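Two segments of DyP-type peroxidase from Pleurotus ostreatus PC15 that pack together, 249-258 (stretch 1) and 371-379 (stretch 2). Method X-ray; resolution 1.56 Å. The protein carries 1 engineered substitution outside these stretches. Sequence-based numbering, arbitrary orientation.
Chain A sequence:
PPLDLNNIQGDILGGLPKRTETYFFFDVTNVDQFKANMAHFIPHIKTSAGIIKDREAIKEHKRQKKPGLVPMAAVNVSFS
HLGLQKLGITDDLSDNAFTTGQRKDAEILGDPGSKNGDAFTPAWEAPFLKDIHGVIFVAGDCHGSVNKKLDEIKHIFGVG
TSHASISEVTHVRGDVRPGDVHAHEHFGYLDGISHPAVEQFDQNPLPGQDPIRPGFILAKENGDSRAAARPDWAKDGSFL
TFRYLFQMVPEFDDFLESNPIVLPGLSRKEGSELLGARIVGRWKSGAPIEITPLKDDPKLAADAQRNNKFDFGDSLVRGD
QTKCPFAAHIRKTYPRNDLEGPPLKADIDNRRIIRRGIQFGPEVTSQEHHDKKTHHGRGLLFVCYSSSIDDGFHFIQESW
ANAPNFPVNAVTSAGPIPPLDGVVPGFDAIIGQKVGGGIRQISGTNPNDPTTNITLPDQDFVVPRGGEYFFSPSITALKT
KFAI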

# COMPACT_ATOMS: atom_id res chain seq x y z
N VAL A 249 16.88 5.16 -5.07
CA VAL A 249 16.57 6.45 -5.64
C VAL A 249 17.57 6.93 -6.67
O VAL A 249 17.17 7.29 -7.77
CB VAL A 249 16.16 7.49 -4.58
CG1 VAL A 249 15.74 8.79 -5.21
CG2 VAL A 249 15.01 6.90 -3.79
N PRO A 250 18.83 7.02 -6.28
CA PRO A 250 19.85 7.41 -7.28
C PRO A 250 19.84 6.51 -8.52
O PRO A 250 20.01 6.98 -9.67
CB PRO A 250 21.20 7.29 -6.53
CG PRO A 250 20.79 7.44 -5.07
CD PRO A 250 19.40 6.79 -4.96
N GLU A 251 19.61 5.23 -8.32
CA GLU A 251 19.54 4.23 -9.38
C GLU A 251 18.39 4.51 -10.30
O GLU A 251 18.51 4.48 -11.53
CB GLU A 251 19.48 2.80 -8.81
CG GLU A 251 20.73 2.34 -8.10
CD GLU A 251 20.86 2.73 -6.64
OE1 GLU A 251 20.09 3.56 -6.11
OE2 GLU A 251 21.85 2.22 -6.03
N PHE A 252 17.25 4.81 -9.76
CA PHE A 252 16.08 5.18 -10.57
C PHE A 252 16.35 6.47 -11.34
O PHE A 252 16.05 6.55 -12.59
CB PHE A 252 14.85 5.25 -9.67
CG PHE A 252 13.57 5.66 -10.35
CD1 PHE A 252 12.88 4.74 -11.11
CD2 PHE A 252 13.12 6.97 -10.24
CE1 PHE A 252 11.69 5.14 -11.74
CE2 PHE A 252 11.95 7.33 -10.81
CZ PHE A 252 11.25 6.40 -11.50
N ASP A 253 16.90 7.45 -10.67
CA ASP A 253 17.22 8.73 -11.33
C ASP A 253 18.23 8.50 -12.49
O ASP A 253 18.04 9.05 -13.56
CB ASP A 253 17.79 9.73 -10.37
CG ASP A 253 16.79 10.30 -9.37
OD1 ASP A 253 15.59 10.21 -9.50
OD2 ASP A 253 17.35 10.85 -8.38
N ASP A 254 19.22 7.70 -12.27
CA ASP A 254 20.23 7.29 -13.33
C ASP A 254 19.56 6.59 -14.54
O ASP A 254 19.76 6.97 -15.73
CB ASP A 254 21.31 6.48 -12.65
CG ASP A 254 22.41 6.00 -13.54
OD1 ASP A 254 22.58 6.52 -14.69
OD2 ASP A 254 23.16 5.11 -13.12
N PHE A 255 18.69 5.61 -14.23
CA PHE A 255 17.85 5.02 -15.25
C PHE A 255 17.14 6.02 -16.11
O PHE A 255 17.19 5.96 -17.34
CB PHE A 255 16.87 4.06 -14.58
CG PHE A 255 15.90 3.48 -15.53
CD1 PHE A 255 16.35 2.56 -16.47
CD2 PHE A 255 14.59 3.90 -15.54
CE1 PHE A 255 15.45 2.00 -17.38
CE2 PHE A 255 13.67 3.33 -16.49
CZ PHE A 255 14.13 2.40 -17.36
N LEU A 256 16.42 6.93 -15.50
CA LEU A 256 15.64 7.93 -16.25
C LEU A 256 16.59 8.80 -17.08
O LEU A 256 16.35 9.00 -18.27
CB LEU A 256 14.76 8.81 -15.36
CG LEU A 256 13.70 8.11 -14.55
CD1 LEU A 256 12.93 9.21 -13.80
CD2 LEU A 256 12.77 7.30 -15.38
N GLU A 257 17.67 9.28 -16.48
CA GLU A 257 18.64 10.10 -17.18
C GLU A 257 19.25 9.38 -18.36
O GLU A 257 19.62 10.07 -19.36
CB GLU A 257 19.78 10.43 -16.22
CG GLU A 257 19.54 11.48 -15.24
CD GLU A 257 20.71 11.61 -14.23
OE1 GLU A 257 21.81 10.97 -14.32
OE2 GLU A 257 20.46 12.44 -13.35
N SER A 258 19.36 8.08 -18.27
CA SER A 258 20.06 7.26 -19.30
C SER A 258 19.11 6.86 -20.42
O SER A 258 19.53 6.35 -21.44
CB SER A 258 20.69 6.07 -18.65
OG SER A 258 21.67 6.44 -17.72
N ASP A 371 27.60 9.64 -6.95
CA ASP A 371 27.89 8.29 -7.23
C ASP A 371 26.81 7.60 -8.09
O ASP A 371 27.09 6.55 -8.63
CB ASP A 371 28.03 7.49 -5.93
CG ASP A 371 29.33 7.78 -5.14
OD1 ASP A 371 30.19 8.49 -5.66
OD2 ASP A 371 29.41 7.29 -4.00
N LYS A 372 25.62 8.17 -8.11
CA LYS A 372 24.42 7.53 -8.67
C LYS A 372 24.16 6.20 -8.03
O LYS A 372 23.65 5.26 -8.64
CB LYS A 372 24.46 7.48 -10.24
CG LYS A 372 24.85 8.82 -10.84
CD LYS A 372 24.80 8.84 -12.36
CE LYS A 372 25.00 10.27 -12.96
NZ LYS A 372 25.40 10.15 -14.37
N LYS A 373 24.44 6.07 -6.73
CA LYS A 373 24.24 4.83 -6.04
C LYS A 373 23.70 5.11 -4.63
O LYS A 373 24.09 6.04 -3.99
CB LYS A 373 25.51 4.04 -5.87
CG LYS A 373 26.12 3.57 -7.19
CD LYS A 373 25.26 2.54 -7.95
CE LYS A 373 25.79 2.27 -9.37
NZ LYS A 373 27.24 1.94 -9.29
N THR A 374 22.86 4.20 -4.18
CA THR A 374 22.32 4.22 -2.83
C THR A 374 23.39 3.81 -1.80
O THR A 374 24.04 2.75 -1.95
CB THR A 374 21.17 3.24 -2.71
OG1 THR A 374 20.06 3.73 -3.48
CG2 THR A 374 20.70 3.10 -1.29
N HIS A 375 23.50 4.65 -0.79
CA HIS A 375 24.34 4.36 0.40
C HIS A 375 23.57 4.28 1.69
O HIS A 375 24.14 3.75 2.64
CB HIS A 375 25.48 5.36 0.54
CG HIS A 375 26.37 5.33 -0.67
ND1 HIS A 375 26.82 6.45 -1.31
CD2 HIS A 375 26.83 4.27 -1.38
CE1 HIS A 375 27.52 6.10 -2.37
NE2 HIS A 375 27.55 4.78 -2.44
N HIS A 376 22.32 4.76 1.73
CA HIS A 376 21.51 4.78 2.91
C HIS A 376 20.16 4.15 2.60
O HIS A 376 19.66 4.33 1.49
CB HIS A 376 21.29 6.20 3.39
CG HIS A 376 22.54 6.89 3.75
ND1 HIS A 376 23.30 6.53 4.85
CD2 HIS A 376 23.22 7.88 3.12
CE1 HIS A 376 24.35 7.31 4.91
NE2 HIS A 376 24.34 8.13 3.88
N GLY A 377 19.57 3.49 3.55
CA GLY A 377 18.29 2.81 3.36
C GLY A 377 17.22 3.89 3.38
O GLY A 377 17.14 4.79 4.31
N ARG A 378 16.30 3.79 2.42
CA ARG A 378 15.15 4.66 2.42
C ARG A 378 14.06 3.94 1.64
O ARG A 378 14.36 3.03 0.86
CB ARG A 378 15.43 6.00 1.79
CG ARG A 378 15.96 5.94 0.35
CD ARG A 378 16.21 7.32 -0.21
NE ARG A 378 17.30 8.06 0.50
CZ ARG A 378 18.58 7.87 0.35
NH1 ARG A 378 19.08 7.02 -0.55
NH2 ARG A 378 19.41 8.59 1.13
N GLY A 379 12.84 4.37 1.81
CA GLY A 379 11.74 3.70 1.08
C GLY A 379 10.37 3.98 1.62
O GLY A 379 10.06 5.09 2.02
O HOH W 1 17.94 5.07 -2.35
O HOH W 2 23.04 9.05 -15.51
O HOH W 3 22.96 3.90 -10.85

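The helix of stretch 1 meets an irregular segment of stretch 2, and the polar centre of the contact is the carboxylate of Glu-251. Both of its oxygens accept from Thr-374: the hydroxyl OG1 donates to Glu-251 OE1 at 2.6 Å, and the backbone N of Thr-374 donates to Glu-251 OE2 at 2.9 Å, with a nearly linear N-H...O angle of 173°. One residue thus supplies a donor to each carboxylate oxygen. The CA-to-CB bond of Glu-251 points sideways, and the side chain, with chi1 m and chi2 p, brings its end nearer to stretch 2.

Thr-374 OG1, which donates a hydrogen bond to Glu-251 OE1, also accepts one from water 1 at 2.8 Å. That water in turn accepts from Val-249 N and from Arg-378 NH1, both at 2.9 Å. The amide of Val-249, which has no acceptor within its own stretch, is satisfied in this way. The guanidinium of Arg-378 also makes hydrogen bonds elsewhere in the structure.

The CA-to-CB bond of Pro-250, a residue with no amide proton to satisfy, points toward stretch 2, and its ring packs against the backbone there, with CB 3.5 Å from both Lys-372 C and Lys-373 N. Here the backbones of the two stretches come closest, the CA atoms of Pro-250 and Lys-372 lying 4.8 Å apart.

Lys-372, with positive phi just beyond a helix, has its carbonyl O and its NZ both hydrogen-bonded to water. Its carbonyl O accepts from water 3 at 2.7 Å, which also donates to Asp-254 OD2 at 2.6 Å. Its extended side chain runs past Asp-254 to Glu-257, where Lys-372 NZ forms a long salt bridge with Glu-257 OE1 at 3.7 Å. Water 2 reinforces this pairing, accepting from Lys-372 NZ at 2.8 Å while donating to Asp-254 OD1 at 2.7 Å and Glu-257 OE1 at 2.6 Å.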